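PDB 3NRD: histidine triad (HIT) protein from Sinorhizobium meliloti, which probably binds nucleotides and acts as a nucleotidyl hydrolase or transferase, as other members of the histidine triad family do. Local coordinates for residues A[5-16]-A[24-32]; A[71-82]-A[94-102]. All coordinates share one frame; numbering follows the deposited sequence.

Interaction 1: A[5-16]-A[24-32]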
loop_
_atom_site.group_PDB
_atom_site.type_symbol
_atom_site.label_atom_id
_atom_site.label_comp_id
_atom_site.label_asym_id
_atom_site.label_seq_id
_atom_site.Cartn_x
_atom_site.Cartn_y
_atom_site.Cartn_z
ATOM N N PHE A 5 -12.916 10.720 17.424
ATOM C CA PHE A 5 -11.848 9.822 16.978
ATOM C C PHE A 5 -10.507 10.235 17.605
ATOM O O PHE A 5 -10.214 11.419 17.644
ATOM C CB PHE A 5 -11.742 9.803 15.440
ATOM C CG PHE A 5 -10.494 9.164 14.938
ATOM C CD1 PHE A 5 -10.407 7.790 14.820
ATOM C CD2 PHE A 5 -9.407 9.942 14.562
ATOM C CE1 PHE A 5 -9.260 7.187 14.356
ATOM C CE2 PHE A 5 -8.242 9.352 14.106
ATOM C CZ PHE A 5 -8.163 7.970 14.002
ATOM N N THR A 6 -9.722 9.280 18.103
ATOM C CA THR A 6 -8.387 9.582 18.673
ATOM C C THR A 6 -7.262 9.084 17.769
ATOM O O THR A 6 -7.156 7.888 17.483
ATOM C CB THR A 6 -8.198 8.943 20.031
ATOM O OG1 THR A 6 -9.365 9.189 20.807
ATOM C CG2 THR A 6 -6.937 9.499 20.749
ATOM N N LEU A 7 -6.421 10.012 17.329
ATOM C CA LEU A 7 -5.226 9.680 16.595
ATOM C C LEU A 7 -4.270 8.963 17.533
ATOM O O LEU A 7 -4.123 9.358 18.689
ATOM C CB LEU A 7 -4.597 10.959 16.030
ATOM C CG LEU A 7 -3.399 10.803 15.112
ATOM C CD1 LEU A 7 -3.770 10.103 13.792
ATOM C CD2 LEU A 7 -2.781 12.175 14.878
ATOM N N ASP A 8 -3.638 7.901 17.029
ATOM C CA ASP A 8 -2.604 7.172 17.738
ATOM C C ASP A 8 -1.457 8.104 18.115
ATOM O O ASP A 8 -1.014 8.857 17.278
ATOM C CB ASP A 8 -2.074 6.043 16.854
ATOM C CG ASP A 8 -1.025 5.220 17.533
ATOM O OD1 ASP A 8 0.123 5.675 17.624
ATOM O OD2 ASP A 8 -1.318 4.096 17.984
ATOM N N GLU A 9 -0.978 8.028 19.354
ATOM C CA GLU A 9 0.066 8.966 19.837
ATOM C C GLU A 9 1.364 8.945 18.996
ATOM O O GLU A 9 2.019 9.982 18.851
ATOM C CB GLU A 9 0.429 8.737 21.314
ATOM C CG GLU A 9 -0.434 9.532 22.322
ATOM N N ARG A 10 1.725 7.790 18.439
ATOM C CA ARG A 10 2.950 7.707 17.649
ATOM C C ARG A 10 2.771 8.380 16.296
ATOM O O ARG A 10 3.732 8.987 15.790
ATOM C CB ARG A 10 3.433 6.279 17.502
ATOM C CG ARG A 10 3.934 5.698 18.840
ATOM C CD ARG A 10 3.792 4.219 18.886
ATOM N NE ARG A 10 2.380 3.818 18.834
ATOM C CZ ARG A 10 1.956 2.563 18.728
ATOM N NH1 ARG A 10 2.820 1.542 18.682
ATOM N NH2 ARG A 10 0.656 2.321 18.681
ATOM N N LEU A 11 1.550 8.335 15.741
ATOM C CA LEU A 11 1.230 9.098 14.518
ATOM C C LEU A 11 1.107 10.602 14.799
ATOM O O LEU A 11 1.397 11.454 13.918
ATOM C CB LEU A 11 -0.073 8.603 13.880
ATOM C CG LEU A 11 -0.192 7.162 13.362
ATOM C CD1 LEU A 11 -1.536 6.883 12.667
ATOM C CD2 LEU A 11 0.913 6.853 12.394
ATOM N N GLU A 12 0.632 10.924 15.999
ATOM C CA GLU A 12 0.608 12.290 16.515
ATOM C C GLU A 12 2.027 12.838 16.557
ATOM O O GLU A 12 2.300 13.929 16.038
ATOM C CB GLU A 12 -0.018 12.309 17.915
ATOM C CG GLU A 12 -0.181 13.671 18.574
ATOM C CD GLU A 12 -1.413 14.359 18.091
ATOM O OE1 GLU A 12 -2.517 13.966 18.539
ATOM O OE2 GLU A 12 -1.285 15.278 17.249
ATOM N N ARG A 13 2.919 12.056 17.146
ATOM C CA ARG A 13 4.312 12.455 17.294
ATOM C C ARG A 13 5.065 12.542 15.963
ATOM O O ARG A 13 5.768 13.520 15.742
ATOM C CB ARG A 13 5.056 11.493 18.222
ATOM C CG ARG A 13 6.422 12.044 18.655
ATOM C CD ARG A 13 7.198 11.069 19.504
ATOM N NE ARG A 13 7.523 9.874 18.706
ATOM C CZ ARG A 13 7.261 8.601 19.033
ATOM N NH1 ARG A 13 6.664 8.255 20.187
ATOM N NH2 ARG A 13 7.628 7.639 18.185
ATOM N N ASP A 14 4.932 11.526 15.103
ATOM C CA ASP A 14 5.777 11.419 13.914
ATOM C C ASP A 14 5.291 12.199 12.700
ATOM O O ASP A 14 6.027 12.307 11.731
ATOM C CB ASP A 14 5.968 9.930 13.518
ATOM C CG ASP A 14 6.836 9.156 14.508
ATOM O OD1 ASP A 14 7.537 9.750 15.356
ATOM O OD2 ASP A 14 6.835 7.918 14.411
ATOM N N GLY A 15 4.048 12.669 12.727
ATOM C CA GLY A 15 3.426 13.315 11.592
ATOM C C GLY A 15 3.010 14.722 11.967
ATOM O O GLY A 15 2.631 14.965 13.119
ATOM N N ILE A 16 3.086 15.641 11.006
ATOM C CA ILE A 16 2.650 17.021 11.179
ATOM C C ILE A 16 1.242 17.146 10.588
ATOM O O ILE A 16 1.061 16.773 9.447
ATOM C CB ILE A 16 3.560 17.970 10.416
ATOM C CG1 ILE A 16 5.018 17.897 10.942
ATOM C CG2 ILE A 16 2.984 19.412 10.488
ATOM C CD1 ILE A 16 6.088 18.364 9.928
ATOM N N CYS A 24 -10.581 11.036 6.097
ATOM C CA CYS A 24 -9.202 10.917 6.555
ATOM C C CYS A 24 -8.606 12.235 7.032
ATOM O O CYS A 24 -8.731 13.245 6.348
ATOM C CB CYS A 24 -8.317 10.384 5.458
ATOM S SG CYS A 24 -8.594 8.656 5.086
ATOM N N GLN A 25 -7.977 12.217 8.212
ATOM C CA GLN A 25 -6.999 13.225 8.581
ATOM C C GLN A 25 -5.754 13.015 7.722
ATOM O O GLN A 25 -5.402 11.871 7.427
ATOM C CB GLN A 25 -6.601 13.107 10.038
ATOM C CG GLN A 25 -7.690 13.526 11.015
ATOM C CD GLN A 25 -7.326 13.280 12.468
ATOM O OE1 GLN A 25 -6.156 13.183 12.806
ATOM N NE2 GLN A 25 -8.350 13.149 13.336
HETATM N N MSE A 26 -5.108 14.117 7.332
HETATM C CA MSE A 26 -3.867 14.093 6.564
HETATM C C MSE A 26 -2.741 14.591 7.433
HETATM O O MSE A 26 -2.867 15.645 8.085
HETATM C CB MSE A 26 -3.925 15.016 5.358
HETATM C CG MSE A 26 -4.908 14.646 4.337
HETATM SE SE MSE A 26 -4.783 15.807 2.738
HETATM C CE MSE A 26 -2.978 15.341 2.371
ATOM N N ARG A 27 -1.636 13.857 7.431
ATOM C CA ARG A 27 -0.433 14.299 8.103
ATOM C C ARG A 27 0.749 14.158 7.192
ATOM O O ARG A 27 0.790 13.262 6.400
ATOM C CB ARG A 27 -0.187 13.496 9.353
ATOM C CG ARG A 27 -1.318 13.597 10.325
ATOM C CD ARG A 27 -1.063 12.838 11.588
ATOM N NE ARG A 27 -0.259 13.546 12.576
ATOM C CZ ARG A 27 -0.684 14.530 13.361
ATOM N NH1 ARG A 27 -1.908 15.032 13.249
ATOM N NH2 ARG A 27 0.149 15.044 14.258
ATOM N N LEU A 28 1.710 15.054 7.343
ATOM C CA LEU A 28 2.973 14.979 6.635
ATOM C C LEU A 28 3.883 14.239 7.560
ATOM O O LEU A 28 4.124 14.721 8.662
ATOM C CB LEU A 28 3.520 16.388 6.357
ATOM C CG LEU A 28 4.914 16.535 5.752
ATOM C CD1 LEU A 28 4.935 16.029 4.255
ATOM C CD2 LEU A 28 5.414 17.979 5.911
HETATM N N MSE A 29 4.372 13.080 7.160
HETATM C CA MSE A 29 5.352 12.339 7.934
HETATM C C MSE A 29 6.559 13.240 8.083
HETATM O O MSE A 29 7.011 13.829 7.085
HETATM C CB MSE A 29 5.731 11.040 7.216
HETATM C CG MSE A 29 6.758 10.189 7.908
HETATM SE SE MSE A 29 6.121 9.422 9.537
HETATM C CE MSE A 29 5.244 7.829 8.821
ATOM N N ASN A 30 7.076 13.367 9.310
ATOM C CA ASN A 30 8.148 14.295 9.537
ATOM C C ASN A 30 9.504 13.677 9.182
ATOM O O ASN A 30 10.373 13.489 10.034
ATOM C CB ASN A 30 8.119 14.809 10.952
ATOM C CG ASN A 30 8.999 16.032 11.138
ATOM O OD1 ASN A 30 9.503 16.619 10.181
ATOM N ND2 ASN A 30 9.165 16.427 12.373
ATOM N N ASP A 31 9.677 13.416 7.893
ATOM C CA ASP A 31 10.900 12.891 7.357
ATOM C C ASP A 31 10.983 13.509 5.984
ATOM O O ASP A 31 10.361 13.031 5.073
ATOM C CB ASP A 31 10.833 11.385 7.301
ATOM C CG ASP A 31 12.127 10.762 6.893
ATOM O OD1 ASP A 31 13.061 11.460 6.435
ATOM O OD2 ASP A 31 12.219 9.538 7.058
ATOM N N ARG A 32 11.757 14.576 5.850
ATOM C CA ARG A 32 11.866 15.274 4.568
ATOM C C ARG A 32 12.638 14.516 3.461
ATOM O O ARG A 32 12.685 14.989 2.326
ATOM C CB ARG A 32 12.436 16.702 4.768
ATOM C CG ARG A 32 13.940 16.837 4.953
ATOM C CD ARG A 32 14.411 18.321 4.774
ATOM N NE ARG A 32 13.753 19.053 3.665
HETATM O O HOH W 1 -8.198 13.333 16.279
#
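Gly-15 and Ile-16 leave helix 9-14 straight into an antiparallel pairing with strand 24-29: Gly-15 and Met-29 form a non-hydrogen-bonded pair, Ile-16 and Leu-28 a hydrogen-bonded one, and the helix axis crosses strand 24-29 at 60° with a closest approach of 8.8 Å. Ile-16 N gives a nearly straight bond to Leu-28 O (2.7 Å), and just beyond the paired residues Asn-30 N gives one more backbone bond to Asp-14 O. Arg-27 carries the side-chain contact. Its chain bends at chi3 (83°) and turns the guanidinium under the C-terminal turn of the helix, where Arg-27 NE reaches Leu-11 O at 3.0 Å. Arg-27 NH2 lies 2.7 Å from Gly-15 O. The same NH2 reaches Glu-12 O at 3.0 Å; all three bonds are bent and weak. Glu-12 OE2 adds a weak salt bridge to Arg-27 NH2, its carboxylate plane 88° from the guanidinium. Leu-7 CD2 lies over one guanidinium face, 3.4 Å from Arg-27 NH1, and the carbonyl carbon of Ile-16 over the other. With an alanine here, the carbonyls of Leu-11, Glu-12 and Gly-15 would probably lose the donor group they share, and Glu-12 its cationic mate. Farther along, Gln-25 NE2 meets the Phe-5 ring at its edge, CD2 being 3.6 Å away; this amide nitrogen also bonds Gln-42 and, through a water, Phe-5 O. The arginine thus ties the end of helix 9-14 to the edge hairpin of strands 15-20 and 24-29 in this HIT domain.

Interaction 2: A[71-82]-A[94-102]; sequences LKKATGAEKINI and VHVIARREG. With SO4 (sulfate ion), chain H.
Asn-81 and Arg-99 meet with amide and guanidinium planes 83° apart: Arg-99 NH1 donates to Asn-81 OD1 at 3.0 Å, nearly along the C=O axis. Asp-103 takes the NE side of this guanidinium, and Asn-81 ND2 bonds Asn-87 of the second subunit at the dimer interface. On the other sheet face Leu-71 CD2 lies against Val-96 CG1 at 3.9 Å, and Ala-98 CB fits between Leu-71 CG, Thr-75 and Ala-77 CB; through Leu-71 and Thr-75, helix 54-75 packs on the hairpin. Under the helix Ile-80 CG2 touches Val-96 CG1, strand to strand. Arg-100 swings back to the helix end, where its NH1 donates to Thr-75 O (3.3 Å), which lies in the guanidinium plane. Glu-78 OE1 takes Glu-101 N from above its carboxylate plane at 2.8 Å; one water joins Glu-78 OE2 to Glu-101 O, and another, weakly bonded to OE2, reaches Glu-101 OE1. Glu-78 and Lys-79 stand opposite the single Arg-99 in a classic beta bulge. At the far end His-95 NE2 gives a 170° bond to O1 (2.7 Å) of a sulfate, probably from the crystallisation liquor, which His-93 also binds; the site is consistent with the phosphate pocket of HIT proteins.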
loop_
_atom_site.group_PDB
_atom_site.type_symbol
_atom_site.label_atom_id
_atom_site.label_comp_id
_atom_site.label_asym_id
_atom_site.label_seq_id
_atom_site.Cartn_x
_atom_site.Cartn_y
_atom_site.Cartn_z
ATOM N N LEU A 71 -0.205 14.782 -4.759
ATOM C CA LEU A 71 1.181 14.715 -4.314
ATOM C C LEU A 71 2.113 14.640 -5.495
ATOM O O LEU A 71 3.142 15.325 -5.491
ATOM C CB LEU A 71 1.398 13.520 -3.363
ATOM C CG LEU A 71 2.800 13.312 -2.802
ATOM C CD1 LEU A 71 3.293 14.527 -2.046
ATOM C CD2 LEU A 71 2.831 12.041 -1.887
ATOM N N LYS A 72 1.753 13.842 -6.513
ATOM C CA LYS A 72 2.584 13.693 -7.693
ATOM C C LYS A 72 2.676 15.001 -8.443
ATOM O O LYS A 72 3.760 15.394 -8.878
ATOM C CB LYS A 72 2.078 12.588 -8.622
ATOM C CG LYS A 72 3.105 12.175 -9.705
ATOM C CD LYS A 72 2.596 10.977 -10.571
ATOM C CE LYS A 72 3.570 10.537 -11.711
ATOM N NZ LYS A 72 3.341 9.082 -12.182
ATOM N N LYS A 73 1.549 15.686 -8.584
ATOM C CA LYS A 73 1.530 17.000 -9.230
ATOM C C LYS A 73 2.384 18.028 -8.446
ATOM O O LYS A 73 3.204 18.720 -9.037
ATOM C CB LYS A 73 0.072 17.484 -9.425
ATOM C CG LYS A 73 -0.036 18.648 -10.393
ATOM C CD LYS A 73 -1.475 19.137 -10.612
ATOM C CE LYS A 73 -1.473 20.369 -11.545
ATOM N NZ LYS A 73 -2.813 21.027 -11.609
ATOM N N ALA A 74 2.216 18.085 -7.130
ATOM C CA ALA A 74 2.941 19.062 -6.293
ATOM C C ALA A 74 4.469 18.830 -6.266
ATOM O O ALA A 74 5.225 19.801 -6.204
ATOM C CB ALA A 74 2.385 19.091 -4.876
ATOM N N THR A 75 4.910 17.577 -6.394
ATOM C CA THR A 75 6.347 17.248 -6.284
ATOM C C THR A 75 7.062 17.056 -7.631
ATOM O O THR A 75 8.280 17.088 -7.684
ATOM C CB THR A 75 6.547 15.953 -5.501
ATOM O OG1 THR A 75 5.825 14.921 -6.170
ATOM C CG2 THR A 75 6.046 16.093 -4.055
ATOM N N GLY A 76 6.323 16.829 -8.711
ATOM C CA GLY A 76 6.941 16.386 -9.965
ATOM C C GLY A 76 7.542 14.972 -9.864
ATOM O O GLY A 76 8.448 14.636 -10.604
ATOM N N ALA A 77 7.032 14.156 -8.933
ATOM C CA ALA A 77 7.546 12.827 -8.673
ATOM C C ALA A 77 7.409 11.905 -9.891
ATOM O O ALA A 77 6.440 12.006 -10.634
ATOM C CB ALA A 77 6.791 12.211 -7.476
ATOM N N GLU A 78 8.363 10.993 -10.068
ATOM C CA GLU A 78 8.235 9.934 -11.096
ATOM C C GLU A 78 7.195 8.860 -10.741
ATOM O O GLU A 78 6.540 8.316 -11.630
ATOM C CB GLU A 78 9.588 9.276 -11.323
ATOM C CG GLU A 78 10.560 10.222 -11.984
ATOM C CD GLU A 78 12.020 9.837 -11.832
ATOM O OE1 GLU A 78 12.343 8.677 -11.459
ATOM O OE2 GLU A 78 12.843 10.744 -12.096
ATOM N N LYS A 79 7.056 8.556 -9.446
ATOM C CA LYS A 79 6.217 7.458 -8.994
ATOM C C LYS A 79 5.710 7.686 -7.579
ATOM O O LYS A 79 6.465 8.129 -6.697
ATOM C CB LYS A 79 7.001 6.147 -9.050
ATOM C CG LYS A 79 6.184 4.869 -8.865
ATOM C CD LYS A 79 5.278 4.575 -10.065
ATOM C CE LYS A 79 4.413 3.338 -9.813
ATOM N NZ LYS A 79 3.416 3.549 -8.750
ATOM N N ILE A 80 4.437 7.393 -7.365
ATOM C CA ILE A 80 3.867 7.342 -6.036
ATOM C C ILE A 80 3.922 5.907 -5.496
ATOM O O ILE A 80 3.709 4.954 -6.258
ATOM C CB ILE A 80 2.399 7.831 -6.028
ATOM C CG1 ILE A 80 2.300 9.307 -6.469
ATOM C CG2 ILE A 80 1.759 7.700 -4.639
ATOM C CD1 ILE A 80 2.964 10.306 -5.504
ATOM N N ASN A 81 4.216 5.771 -4.195
ATOM C CA ASN A 81 4.122 4.522 -3.458
ATOM C C ASN A 81 3.014 4.686 -2.419
ATOM O O ASN A 81 3.013 5.672 -1.708
ATOM C CB ASN A 81 5.414 4.174 -2.724
ATOM C CG ASN A 81 6.597 3.880 -3.646
ATOM O OD1 ASN A 81 7.710 3.779 -3.164
ATOM N ND2 ASN A 81 6.363 3.742 -4.951
ATOM N N ILE A 82 2.082 3.738 -2.366
ATOM C CA ILE A 82 0.966 3.746 -1.433
ATOM C C ILE A 82 1.094 2.529 -0.567
ATOM O O ILE A 82 1.343 1.441 -1.096
ATOM C CB ILE A 82 -0.372 3.697 -2.166
ATOM C CG1 ILE A 82 -0.597 5.022 -2.915
ATOM C CG2 ILE A 82 -1.497 3.435 -1.173
ATOM C CD1 ILE A 82 -1.668 4.965 -3.942
ATOM N N VAL A 94 -2.701 5.139 5.872
ATOM C CA VAL A 94 -2.251 4.819 4.527
ATOM C C VAL A 94 -1.164 5.797 4.193
ATOM O O VAL A 94 -1.416 7.023 4.207
ATOM C CB VAL A 94 -3.358 4.917 3.498
ATOM C CG1 VAL A 94 -2.796 4.633 2.102
ATOM C CG2 VAL A 94 -4.503 3.943 3.835
ATOM N N HIS A 95 0.026 5.264 3.915
ATOM C CA HIS A 95 1.168 6.019 3.451
ATOM C C HIS A 95 0.981 6.352 1.975
ATOM O O HIS A 95 0.589 5.481 1.204
ATOM C CB HIS A 95 2.469 5.209 3.602
ATOM C CG HIS A 95 2.731 4.684 4.988
ATOM N ND1 HIS A 95 3.358 5.424 5.962
ATOM C CD2 HIS A 95 2.504 3.467 5.538
ATOM C CE1 HIS A 95 3.476 4.702 7.065
ATOM N NE2 HIS A 95 2.985 3.498 6.829
ATOM N N VAL A 96 1.270 7.598 1.586
ATOM C CA VAL A 96 1.243 8.056 0.201
ATOM C C VAL A 96 2.504 8.862 0.005
ATOM O O VAL A 96 2.626 9.970 0.534
ATOM C CB VAL A 96 0.031 8.935 -0.105
ATOM C CG1 VAL A 96 0.024 9.352 -1.613
ATOM C CG2 VAL A 96 -1.252 8.235 0.291
ATOM N N ILE A 97 3.450 8.285 -0.723
ATOM C CA ILE A 97 4.831 8.749 -0.722
ATOM C C ILE A 97 5.263 9.075 -2.156
ATOM O O ILE A 97 5.037 8.267 -3.055
ATOM C CB ILE A 97 5.785 7.692 -0.193
ATOM C CG1 ILE A 97 5.403 7.215 1.229
ATOM C CG2 ILE A 97 7.207 8.239 -0.202
ATOM C CD1 ILE A 97 5.691 5.768 1.471
ATOM N N ALA A 98 5.881 10.231 -2.360
ATOM C CA ALA A 98 6.391 10.660 -3.682
ATOM C C ALA A 98 7.822 10.164 -3.879
ATOM O O ALA A 98 8.677 10.419 -3.045
ATOM C CB ALA A 98 6.365 12.152 -3.787
ATOM N N ARG A 99 8.093 9.523 -5.002
ATOM C CA ARG A 99 9.399 8.916 -5.267
ATOM C C ARG A 99 9.980 9.274 -6.635
ATOM O O ARG A 99 9.256 9.612 -7.584
ATOM C CB ARG A 99 9.341 7.397 -5.245
ATOM C CG ARG A 99 8.733 6.771 -4.039
ATOM C CD ARG A 99 9.529 6.967 -2.792
ATOM N NE ARG A 99 10.908 6.485 -2.860
ATOM C CZ ARG A 99 11.347 5.259 -2.598
ATOM N NH1 ARG A 99 10.518 4.275 -2.269
ATOM N NH2 ARG A 99 12.662 5.022 -2.657
ATOM N N ARG A 100 11.299 9.121 -6.734
ATOM C CA ARG A 100 11.969 9.280 -7.987
ATOM C C ARG A 100 13.309 8.561 -7.924
ATOM O O ARG A 100 13.902 8.399 -6.853
ATOM C CB ARG A 100 12.138 10.771 -8.310
ATOM C CG ARG A 100 13.208 11.511 -7.483
ATOM C CD ARG A 100 12.703 12.836 -6.989
ATOM N NE ARG A 100 12.335 13.749 -8.076
ATOM C CZ ARG A 100 11.304 14.610 -8.070
ATOM N NH1 ARG A 100 10.432 14.680 -7.048
ATOM N NH2 ARG A 100 11.124 15.413 -9.131
ATOM N N GLU A 101 13.776 8.134 -9.077
ATOM C CA GLU A 101 15.109 7.560 -9.197
ATOM C C GLU A 101 16.143 8.488 -8.585
ATOM O O GLU A 101 16.110 9.708 -8.780
ATOM C CB GLU A 101 15.442 7.237 -10.647
ATOM C CG GLU A 101 16.821 6.554 -10.833
ATOM C CD GLU A 101 17.098 6.164 -12.280
ATOM O OE1 GLU A 101 16.212 6.390 -13.131
ATOM O OE2 GLU A 101 18.200 5.638 -12.563
ATOM N N GLY A 102 17.016 7.877 -7.794
ATOM C CA GLY A 102 18.064 8.589 -7.102
ATOM C C GLY A 102 17.665 9.104 -5.738
ATOM O O GLY A 102 18.511 9.657 -5.059
HETATM S S SO4 H . 3.515 1.651 9.776
HETATM O O1 SO4 H . 2.656 1.537 8.598
HETATM O O2 SO4 H . 3.513 3.050 10.128
HETATM O O3 SO4 H . 2.999 0.928 10.913
HETATM O O4 SO4 H . 4.856 1.218 9.581
HETATM O O HOH W 2 14.926 11.384 -10.525
HETATM O O HOH W 3 14.509 8.948 -13.744
#

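Interactions 1 and 2 build two parts of one five-stranded antiparallel sheet, ordered 15-20, 24-29, 36-41, 94-99, 79-84. Interaction 1 joins the first two strands and interaction 2 the last two, so strand 36-41 lies between them; their centres are about 18 Å apart, on opposite sides of the chain's centre. A touch of Met-29 CE on His-95 CE1 (4.0 Å) is doubtful, resting on one of two Met-29 conformers. The sulfate held by His-95 is also bonded by His-93 NE2 and Gly-86 N, which suggests a phosphate-binding site. Interaction 1 comes near this probable active-site pocket through Leu-11, its side chain about 5 Å from the sulfate (nearest atoms), whereas interaction 2 supplies a histidine and, at strand 79-84, continues the sheet into the second subunit.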